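Local coordinates for protein ADP-dependent (S)-NAD(P)H-hydrate dehydratase (Streptococcus mutans, PDB 3BGK) that probably dehydrates the S-form of NAD(P)HX, a damaged hydrated nicotinamide cofactor, back to NAD(P)H at the expense of ADP, at residues A[179-184]-A[215-220]; A[127-132]-A[156-161]. One frame throughout, in Å; residues are numbered along the deposited sequence.

Interaction 1 (A[179-184]-A[215-220])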
ATOM      1  N   LYS A 179       0.975  11.355 -37.040  1.00 25.87           N
ATOM      2  CA  LYS A 179       1.693  12.626 -37.116  1.00 25.90           C
ATOM      3  C   LYS A 179       1.729  13.288 -35.741  1.00 25.59           C
ATOM      4  O   LYS A 179       2.522  14.206 -35.498  1.00 25.42           O
ATOM      5  CB  LYS A 179       1.015  13.563 -38.119  1.00 26.22           C
ATOM      6  CG  LYS A 179       1.024  13.078 -39.559  1.00 27.32           C
ATOM      7  CD  LYS A 179       0.202  14.013 -40.437  1.00 29.30           C
ATOM      8  CE  LYS A 179       0.256  13.598 -41.903  1.00 30.44           C
ATOM      9  NZ  LYS A 179      -0.228  14.691 -42.801  1.00 30.70           N
ATOM     10  N   GLN A 180       0.864  12.811 -34.848  1.00 25.23           N
ATOM     11  CA  GLN A 180       0.743  13.352 -33.496  1.00 24.95           C
ATOM     12  C   GLN A 180       1.707  12.623 -32.552  1.00 24.37           C
ATOM     13  O   GLN A 180       1.297  11.871 -31.668  1.00 24.43           O
ATOM     14  CB  GLN A 180      -0.714  13.272 -33.026  1.00 25.12           C
ATOM     15  CG  GLN A 180      -1.717  13.819 -34.058  1.00 25.68           C
ATOM     16  CD  GLN A 180      -3.178  13.742 -33.612  1.00 26.99           C
ATOM     17  OE1 GLN A 180      -4.083  13.664 -34.447  1.00 27.79           O
ATOM     18  NE2 GLN A 180      -3.409  13.771 -32.300  1.00 26.79           N
ATOM     19  N   ILE A 181       2.997  12.859 -32.777  1.00 23.81           N
ATOM     20  CA  ILE A 181       4.093  12.204 -32.063  1.00 22.92           C
ATOM     21  C   ILE A 181       4.666  13.149 -31.016  1.00 22.53           C
ATOM     22  O   ILE A 181       4.928  14.318 -31.314  1.00 22.38           O
ATOM     23  CB  ILE A 181       5.235  11.833 -33.042  1.00 22.85           C
ATOM     24  CG1 ILE A 181       4.721  10.945 -34.183  1.00 23.11           C
ATOM     25  CG2 ILE A 181       6.432  11.205 -32.300  1.00 22.68           C
ATOM     26  CD1 ILE A 181       4.685   9.439 -33.875  1.00 24.63           C
ATOM     27  N   ILE A 182       4.845  12.643 -29.794  1.00 21.97           N
ATOM     28  CA  ILE A 182       5.573  13.366 -28.750  1.00 21.46           C
ATOM     29  C   ILE A 182       6.780  12.533 -28.314  1.00 21.71           C
ATOM     30  O   ILE A 182       6.641  11.357 -27.979  1.00 21.40           O
ATOM     31  CB  ILE A 182       4.689  13.712 -27.518  1.00 21.20           C
ATOM     32  CG1 ILE A 182       3.422  14.471 -27.941  1.00 20.40           C
ATOM     33  CG2 ILE A 182       5.488  14.516 -26.492  1.00 20.50           C
ATOM     34  CD1 ILE A 182       2.459  14.791 -26.803  1.00 17.33           C
ATOM     35  N   LEU A 183       7.962  13.142 -28.340  1.00 22.03           N
ATOM     36  CA  LEU A 183       9.177  12.477 -27.891  1.00 22.44           C
ATOM     37  C   LEU A 183       9.625  13.067 -26.559  1.00 23.06           C
ATOM     38  O   LEU A 183       9.723  14.282 -26.413  1.00 23.03           O
ATOM     39  CB  LEU A 183      10.296  12.606 -28.935  1.00 22.22           C
ATOM     40  CG  LEU A 183      10.044  12.236 -30.403  1.00 21.58           C
ATOM     41  CD1 LEU A 183      11.121  12.842 -31.280  1.00 20.10           C
ATOM     42  CD2 LEU A 183       9.946  10.726 -30.626  1.00 20.19           C
ATOM     43  N   THR A 184       9.893  12.201 -25.587  1.00 23.93           N
ATOM     44  CA  THR A 184      10.348  12.634 -24.268  1.00 24.83           C
ATOM     45  C   THR A 184      11.656  11.930 -23.865  1.00 25.75           C
ATOM     46  O   THR A 184      11.675  11.132 -22.927  1.00 25.90           O
ATOM     47  CB  THR A 184       9.251  12.425 -23.197  1.00 24.67           C
ATOM     48  OG1 THR A 184       8.745  11.086 -23.275  1.00 24.49           O
ATOM     49  CG2 THR A 184       8.102  13.385 -23.415  1.00 24.76           C
ATOM     50  N   LYS A 215       6.246  17.270 -39.242  1.00 34.56           N
ATOM     51  CA  LYS A 215       6.163  18.685 -38.854  1.00 33.88           C
ATOM     52  C   LYS A 215       5.539  18.953 -37.477  1.00 33.26           C
ATOM     53  O   LYS A 215       5.944  19.890 -36.781  1.00 33.19           O
ATOM     54  CB  LYS A 215       5.422  19.489 -39.930  1.00 33.96           C
ATOM     55  N   GLU A 216       4.570  18.128 -37.091  1.00 32.41           N
ATOM     56  CA  GLU A 216       3.811  18.343 -35.855  1.00 31.65           C
ATOM     57  C   GLU A 216       4.490  17.745 -34.609  1.00 30.73           C
ATOM     58  O   GLU A 216       4.052  17.983 -33.482  1.00 30.44           O
ATOM     59  CB  GLU A 216       2.383  17.799 -36.003  1.00 31.88           C
ATOM     60  CG  GLU A 216       1.553  18.437 -37.131  1.00 33.38           C
ATOM     61  CD  GLU A 216       1.696  17.725 -38.483  1.00 34.94           C
ATOM     62  OE1 GLU A 216       2.837  17.437 -38.912  1.00 35.91           O
ATOM     63  OE2 GLU A 216       0.657  17.463 -39.125  1.00 35.35           O
ATOM     64  N   THR A 217       5.560  16.982 -34.824  1.00 29.73           N
ATOM     65  CA  THR A 217       6.278  16.308 -33.744  1.00 28.69           C
ATOM     66  C   THR A 217       6.692  17.284 -32.649  1.00 28.07           C
ATOM     67  O   THR A 217       7.276  18.336 -32.919  1.00 28.07           O
ATOM     68  CB  THR A 217       7.518  15.551 -34.273  1.00 28.59           C
ATOM     69  OG1 THR A 217       7.125  14.707 -35.360  1.00 28.79           O
ATOM     70  CG2 THR A 217       8.164  14.696 -33.183  1.00 28.05           C
ATOM     71  N   ILE A 218       6.357  16.926 -31.414  1.00 27.18           N
ATOM     72  CA  ILE A 218       6.769  17.684 -30.244  1.00 26.36           C
ATOM     73  C   ILE A 218       7.904  16.934 -29.565  1.00 26.01           C
ATOM     74  O   ILE A 218       7.836  15.720 -29.389  1.00 25.94           O
ATOM     75  CB  ILE A 218       5.598  17.898 -29.252  1.00 26.28           C
ATOM     76  CG1 ILE A 218       4.434  18.613 -29.944  1.00 25.55           C
ATOM     77  CG2 ILE A 218       6.053  18.695 -28.033  1.00 25.86           C
ATOM     78  CD1 ILE A 218       3.083  18.289 -29.358  1.00 24.85           C
ATOM     79  N   LEU A 219       8.959  17.661 -29.218  1.00 25.65           N
ATOM     80  CA  LEU A 219      10.053  17.099 -28.457  1.00 25.46           C
ATOM     81  C   LEU A 219      10.110  17.777 -27.099  1.00 25.67           C
ATOM     82  O   LEU A 219      10.127  19.005 -27.003  1.00 25.68           O
ATOM     83  CB  LEU A 219      11.378  17.273 -29.198  1.00 25.41           C
ATOM     84  CG  LEU A 219      12.670  16.829 -28.503  1.00 24.86           C
ATOM     85  CD1 LEU A 219      12.846  15.333 -28.616  1.00 24.11           C
ATOM     86  CD2 LEU A 219      13.854  17.548 -29.112  1.00 24.06           C
ATOM     87  N   VAL A 220      10.119  16.963 -26.053  1.00 25.91           N
ATOM     88  CA  VAL A 220      10.286  17.450 -24.700  1.00 26.21           C
ATOM     89  C   VAL A 220      11.697  17.061 -24.283  1.00 26.64           C
ATOM     90  O   VAL A 220      11.962  15.904 -23.964  1.00 26.51           O
ATOM     91  CB  VAL A 220       9.232  16.848 -23.733  1.00 26.12           C
ATOM     92  CG1 VAL A 220       9.400  17.408 -22.334  1.00 25.67           C
ATOM     93  CG2 VAL A 220       7.821  17.109 -24.237  1.00 25.65           C
TER
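Strands 181-184 and 218-220 run parallel, Ile182 level with Ile218 and Leu183 with Leu219, their short axes 4.7 Å apart and 16° from alignment. Three backbone hydrogen bonds alternate between them: Ile218 N to Ile181 O, Leu183 N to Ile218 O at 2.8 Å, and Val220 N to Leu183 O at 2.7 Å, the last nearly straight with 177° at the hydrogen. The same three carbonyls also receive CA-H groups, from Thr217, Ile182 and Leu219 in turn, so each faces two donors, as is usual between parallel strands.

Apolar contacts form on both faces. Ile182 and Ile218 lie side by side, CG1 of the first 4.1 Å from CD1 of the second, while Ile182 CG2 meets Val220 CG2. On the other face Leu219 CG is anti to the backbone N (chi1 176°), and its CD1 reaches Leu183 CB at 3.7 Å; Leu183 CD1 also leans over Thr217 CG2. Beside the last bond, Thr184 CG2 packs 3.7 Å from Val220 CB.

At the N-terminal end Lys179 and Glu216 meet. The bent chain of Glu216 brings OE2 to 3.7 Å from Lys179 CD, a contact with the lysine's methylenes, since Lys179 NZ stays 4.7 Å from that oxygen. Separately, Thr217 OG1 is hydrogen-bonded to Pro214 O.

Ile182, Thr184 and Val220 pack on Ile257 of helix 249-263, and Val220 also touches Thr226, a predicted AMP-binding residue. In the central sheet of this alpha/beta three-layer sandwich, strand 157-161 flanks 181-184, and strand 227-230 joins 218-221 antiparallel.

Interaction 2 (A[127-132]-A[156-161]); sequences DVVLMG and QTLIID
Leu130 lays its CD1 across the branch of Ile159, 3.8 Å from that residue's CG2, on the face of the strand pair where Val128 and Thr157 stand side by side. Val128 CG1 meets the far end of Ile159, the CD1 methyl, at 3.8 Å, so Ile159 is touched at both branches. This face packs on Val261 and Ala258 of helix 249-263. On the reverse face Leu158, with CG trans to N (chi1 177°), sends CD1 back over the neighbouring strand to 3.6 Å from Val129 O and 4.1 Å from Val129 CG1. Selenomethionine Met131 lies farther along, bent at its last torsion so that CE turns toward Leu158 CD1.

Strands 128-131 and 157-161 are the parallel arms of a beta-alpha-beta unit; its helix 139-151 covers the Met131 and Leu158 face through Phe145, Val148 and Trp149. Five backbone bonds join the arms, from Thr157 N to Asp127 O through to Asp161 N to Met131 O at 2.9 Å.

At the C-terminal end Gly132 CA lies 3.2 Å from Asp161 O, a CA-H...O contact. Asp161 OD1 is shared between a hydrogen bond with Thr184 OG1 and a salt bridge to Lys222, a predicted AMP-binding residue.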
ATOM      1  N   ASP A 127      -6.945   6.408 -27.056  1.00 15.57           N
ATOM      2  CA  ASP A 127      -6.758   7.669 -27.787  1.00 15.28           C
ATOM      3  C   ASP A 127      -5.290   8.101 -27.762  1.00 15.12           C
ATOM      4  O   ASP A 127      -4.792   8.706 -28.708  1.00 14.86           O
ATOM      5  CB  ASP A 127      -7.604   8.786 -27.176  1.00 15.25           C
ATOM      6  CG  ASP A 127      -9.077   8.448 -27.124  1.00 15.76           C
ATOM      7  OD1 ASP A 127      -9.663   8.125 -28.184  1.00 16.68           O
ATOM      8  OD2 ASP A 127      -9.658   8.515 -26.019  1.00 16.03           O
ATOM      9  N   VAL A 128      -4.615   7.792 -26.658  1.00 14.99           N
ATOM     10  CA  VAL A 128      -3.219   8.154 -26.443  1.00 14.88           C
ATOM     11  C   VAL A 128      -2.447   6.909 -26.016  1.00 14.78           C
ATOM     12  O   VAL A 128      -2.887   6.177 -25.130  1.00 14.47           O
ATOM     13  CB  VAL A 128      -3.094   9.257 -25.357  1.00 14.92           C
ATOM     14  CG1 VAL A 128      -1.638   9.451 -24.918  1.00 14.97           C
ATOM     15  CG2 VAL A 128      -3.687  10.576 -25.862  1.00 15.27           C
ATOM     16  N   VAL A 129      -1.313   6.660 -26.660  1.00 14.89           N
ATOM     17  CA  VAL A 129      -0.465   5.531 -26.293  1.00 15.08           C
ATOM     18  C   VAL A 129       0.892   6.030 -25.806  1.00 15.56           C
ATOM     19  O   VAL A 129       1.656   6.638 -26.564  1.00 15.54           O
ATOM     20  CB  VAL A 129      -0.315   4.495 -27.444  1.00 15.09           C
ATOM     21  CG1 VAL A 129       0.664   3.375 -27.057  1.00 14.46           C
ATOM     22  CG2 VAL A 129      -1.675   3.903 -27.812  1.00 14.44           C
ATOM     23  N   LEU A 130       1.167   5.800 -24.523  1.00 15.96           N
ATOM     24  CA  LEU A 130       2.450   6.154 -23.940  1.00 16.43           C
ATOM     25  C   LEU A 130       3.301   4.902 -23.804  1.00 17.05           C
ATOM     26  O   LEU A 130       3.072   4.064 -22.933  1.00 17.22           O
ATOM     27  CB  LEU A 130       2.285   6.864 -22.587  1.00 15.93           C
ATOM     28  CG  LEU A 130       3.509   7.033 -21.672  1.00 15.32           C
ATOM     29  CD1 LEU A 130       4.721   7.668 -22.377  1.00 14.43           C
ATOM     30  CD2 LEU A 130       3.139   7.830 -20.437  1.00 15.10           C
HETATM   31  N   MSE A 131       4.293   4.787 -24.670  1.00 17.86           N
HETATM   32  CA  MSE A 131       5.169   3.638 -24.643  1.00 18.88           C
HETATM   33  C   MSE A 131       6.573   4.064 -24.241  1.00 19.21           C
HETATM   34  O   MSE A 131       7.088   5.054 -24.741  1.00 19.26           O
HETATM   35  CB  MSE A 131       5.166   2.975 -26.010  1.00 18.93           C
HETATM   36  CG  MSE A 131       5.958   1.692 -26.098  1.00 21.00           C
HETATM   37 SE   MSE A 131       6.020   1.047 -27.936  1.00 25.10          SE
HETATM   38  CE  MSE A 131       6.409   2.720 -28.864  1.00 21.54           C
ATOM     39  N   GLY A 132       7.177   3.331 -23.311  1.00 20.13           N
ATOM     40  CA  GLY A 132       8.594   3.517 -23.030  1.00 21.10           C
ATOM     41  C   GLY A 132       9.086   3.511 -21.596  1.00 21.77           C
ATOM     42  O   GLY A 132      10.186   3.015 -21.340  1.00 21.91           O
ATOM     43  N   GLN A 156      -4.572   8.816 -33.355  1.00 17.06           N
ATOM     44  CA  GLN A 156      -3.992   8.579 -32.038  1.00 16.20           C
ATOM     45  C   GLN A 156      -2.748   9.425 -31.774  1.00 15.70           C
ATOM     46  O   GLN A 156      -1.971   9.692 -32.688  1.00 15.69           O
ATOM     47  CB  GLN A 156      -3.613   7.111 -31.894  1.00 16.18           C
ATOM     48  CG  GLN A 156      -4.768   6.147 -31.788  1.00 15.99           C
ATOM     49  CD  GLN A 156      -4.290   4.732 -31.565  1.00 16.26           C
ATOM     50  OE1 GLN A 156      -3.303   4.300 -32.162  1.00 16.69           O
ATOM     51  NE2 GLN A 156      -4.975   4.002 -30.696  1.00 15.99           N
ATOM     52  N   THR A 157      -2.566   9.826 -30.518  1.00 14.88           N
ATOM     53  CA  THR A 157      -1.338  10.486 -30.075  1.00 14.18           C
ATOM     54  C   THR A 157      -0.369   9.450 -29.504  1.00 13.78           C
ATOM     55  O   THR A 157      -0.741   8.624 -28.663  1.00 13.70           O
ATOM     56  CB  THR A 157      -1.631  11.581 -29.030  1.00 14.26           C
ATOM     57  OG1 THR A 157      -2.648  12.454 -29.536  1.00 14.58           O
ATOM     58  CG2 THR A 157      -0.380  12.401 -28.724  1.00 13.61           C
ATOM     59  N   LEU A 158       0.868   9.489 -29.976  1.00 13.19           N
ATOM     60  CA  LEU A 158       1.874   8.523 -29.557  1.00 12.73           C
ATOM     61  C   LEU A 158       3.020   9.224 -28.846  1.00 12.61           C
ATOM     62  O   LEU A 158       3.686  10.094 -29.424  1.00 12.67           O
ATOM     63  CB  LEU A 158       2.390   7.714 -30.755  1.00 12.59           C
ATOM     64  CG  LEU A 158       3.512   6.694 -30.516  1.00 12.72           C
ATOM     65  CD1 LEU A 158       3.039   5.511 -29.666  1.00 12.05           C
ATOM     66  CD2 LEU A 158       4.090   6.211 -31.848  1.00 12.56           C
ATOM     67  N   ILE A 159       3.229   8.842 -27.589  1.00 12.26           N
ATOM     68  CA  ILE A 159       4.338   9.349 -26.794  1.00 11.86           C
ATOM     69  C   ILE A 159       5.389   8.256 -26.664  1.00 12.22           C
ATOM     70  O   ILE A 159       5.105   7.142 -26.204  1.00 12.13           O
ATOM     71  CB  ILE A 159       3.896   9.855 -25.398  1.00 11.55           C
ATOM     72  CG1 ILE A 159       2.659  10.753 -25.519  1.00 10.95           C
ATOM     73  CG2 ILE A 159       5.032  10.612 -24.723  1.00 10.71           C
ATOM     74  CD1 ILE A 159       1.868  10.879 -24.236  1.00  8.50           C
ATOM     75  N   ILE A 160       6.601   8.589 -27.089  1.00 12.64           N
ATOM     76  CA  ILE A 160       7.718   7.665 -27.063  1.00 13.22           C
ATOM     77  C   ILE A 160       8.702   8.154 -26.006  1.00 13.50           C
ATOM     78  O   ILE A 160       9.271   9.241 -26.121  1.00 13.34           O
ATOM     79  CB  ILE A 160       8.386   7.558 -28.456  1.00 13.36           C
ATOM     80  CG1 ILE A 160       7.348   7.141 -29.512  1.00 13.47           C
ATOM     81  CG2 ILE A 160       9.554   6.574 -28.418  1.00 13.17           C
ATOM     82  CD1 ILE A 160       7.773   7.400 -30.947  1.00 14.41           C
ATOM     83  N   ASP A 161       8.878   7.343 -24.970  1.00 14.02           N
ATOM     84  CA  ASP A 161       9.595   7.769 -23.777  1.00 14.75           C
ATOM     85  C   ASP A 161      10.763   6.851 -23.492  1.00 15.07           C
ATOM     86  O   ASP A 161      10.773   5.703 -23.929  1.00 15.40           O
ATOM     87  CB  ASP A 161       8.642   7.785 -22.581  1.00 14.85           C
ATOM     88  CG  ASP A 161       9.285   8.332 -21.327  1.00 15.58           C
ATOM     89  OD1 ASP A 161       9.438   9.564 -21.222  1.00 16.44           O
ATOM     90  OD2 ASP A 161       9.638   7.527 -20.439  1.00 17.37           O
TER

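Both contacts are parallel strand pairs of one central sheet, and they adjoin: strand 181-184 of interaction 1 lies beside strand 157-161 of interaction 2, joined by several backbone hydrogen bonds, among them Ile182 N to Leu158 O. Interaction 2 is nearer the middle of the chain and buried nearly throughout, with five backbone bonds against three; interaction 1 is buried along its strands but opens at Lys179 and Glu216 into a charged, solvent-facing fringe. Helix 249-263 packs on one face of both. Their C-terminal ends meet where Thr184 OG1 and Asp161 OD1 are hydrogen-bonded at 2.6 Å, close to the predicted nucleotide site.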